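Local coordinates for ATP/GTP-binding site-containing protein A (Brucella abortus, PDB 6NTR) that functions in the periplasm to maintain cell envelope integrity, at residues V171-D174 / E175-V178. Sequence-based numbering, arbitrary orientation.
Sequences VPDD and ETKV
Asp-173 and Thr-176 grip each other at the start of helix 174-179. With its CG tucked between the backbone N and the carbonyl carbon (chi1 61°), Asp-173 turns its carboxylate back over the first turn, and OD1 takes the amide hydrogen of Thr-176 N at 3.2 Å. That N-H arrives from above the carboxylate plane, 42° out of it. The threonine methyl crowds the same oxygen, CG2 lying 3.1 Å from Asp-173 OD1. Thr-176 answers with its hydroxyl: OG1, set between its own backbone N and carbonyl carbon, faces the preceding loop and donates to Asp-173 O over a short 2.5 Å. This donor oxygen lies a little off the plane of the Asp-173 carbonyl. The same carbonyl also receives weak bonds from Thr-176 N and Lys-177 N.

Glu-175 runs extended beyond CG past the other carboxylate oxygen, with the two carboxylate planes nearly perpendicular, at 89°. Asp-173 OD2 and Glu-175 OE1 come within 3.7 Å, a like-charge approach that Arg-220 probably eases, since its NH1 forms salt bridges to both; Glu-175 OE2 accepts from the backbone N of Asp-221 and Leu-235. On the exposed flank, the extended Lys-177 chain runs alongside Asp-174, both heading in the same direction, joined by a long salt bridge of 4.0 Å between Asp-174 OD1 and Lys-177 NZ.

An aspartate N-cap bonded to the amide three residues on is the classic helix start; here it begins the short helix between strands 159-165 and 187-195 of the beta-barrel-like fold, and the shared arginine ties that start to strand 219-220.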
# COMPACT_ATOMS: atom_id res chain seq x y z
N VAL A 171 -19.97 -6.43 -8.66
CA VAL A 171 -21.05 -5.46 -8.68
C VAL A 171 -20.56 -4.24 -9.40
O VAL A 171 -19.61 -3.62 -8.96
CB VAL A 171 -21.43 -5.03 -7.26
CG1 VAL A 171 -22.28 -3.77 -7.30
CG2 VAL A 171 -22.17 -6.14 -6.54
N PRO A 172 -21.21 -3.88 -10.51
CA PRO A 172 -20.84 -2.69 -11.28
C PRO A 172 -21.08 -1.43 -10.48
O PRO A 172 -22.13 -1.26 -9.89
CB PRO A 172 -21.77 -2.74 -12.48
CG PRO A 172 -22.85 -3.70 -12.12
CD PRO A 172 -22.20 -4.70 -11.23
N ASP A 173 -20.11 -0.53 -10.50
CA ASP A 173 -20.22 0.72 -9.77
C ASP A 173 -19.53 1.81 -10.56
O ASP A 173 -19.15 1.61 -11.70
CB ASP A 173 -19.68 0.61 -8.34
CG ASP A 173 -18.23 0.24 -8.29
OD1 ASP A 173 -17.70 -0.24 -9.31
OD2 ASP A 173 -17.60 0.41 -7.24
N ASP A 174 -19.39 2.98 -9.97
CA ASP A 174 -18.75 4.07 -10.66
C ASP A 174 -17.33 3.68 -11.04
O ASP A 174 -16.85 4.02 -12.11
CB ASP A 174 -18.74 5.32 -9.79
CG ASP A 174 -20.10 5.97 -9.69
OD1 ASP A 174 -20.99 5.59 -10.46
OD2 ASP A 174 -20.28 6.85 -8.83
N GLU A 175 -16.64 2.97 -10.17
CA GLU A 175 -15.29 2.56 -10.44
C GLU A 175 -15.18 1.68 -11.67
O GLU A 175 -14.25 1.80 -12.44
CB GLU A 175 -14.70 1.87 -9.22
CG GLU A 175 -14.39 2.81 -8.07
CD GLU A 175 -13.63 2.13 -6.96
OE1 GLU A 175 -13.99 1.00 -6.62
OE2 GLU A 175 -12.67 2.70 -6.44
N THR A 176 -16.13 0.78 -11.85
CA THR A 176 -16.10 -0.12 -12.99
C THR A 176 -16.18 0.57 -14.34
O THR A 176 -15.51 0.15 -15.27
CB THR A 176 -17.22 -1.16 -12.95
OG1 THR A 176 -18.49 -0.50 -12.89
CG2 THR A 176 -17.06 -2.08 -11.77
N LYS A 177 -16.99 1.61 -14.46
CA LYS A 177 -17.14 2.25 -15.75
C LYS A 177 -15.82 2.80 -16.27
O LYS A 177 -15.54 2.70 -17.45
CB LYS A 177 -18.25 3.31 -15.75
CG LYS A 177 -18.32 4.22 -14.55
CD LYS A 177 -19.53 5.14 -14.64
CE LYS A 177 -19.47 6.25 -13.61
NZ LYS A 177 -20.36 7.40 -13.93
N VAL A 178 -15.03 3.33 -15.36
CA VAL A 178 -13.73 3.91 -15.64
C VAL A 178 -12.71 2.91 -16.21
O VAL A 178 -11.93 3.25 -17.08
CB VAL A 178 -13.22 4.59 -14.34
CG1 VAL A 178 -11.71 4.67 -14.22
CG2 VAL A 178 -13.85 5.96 -14.20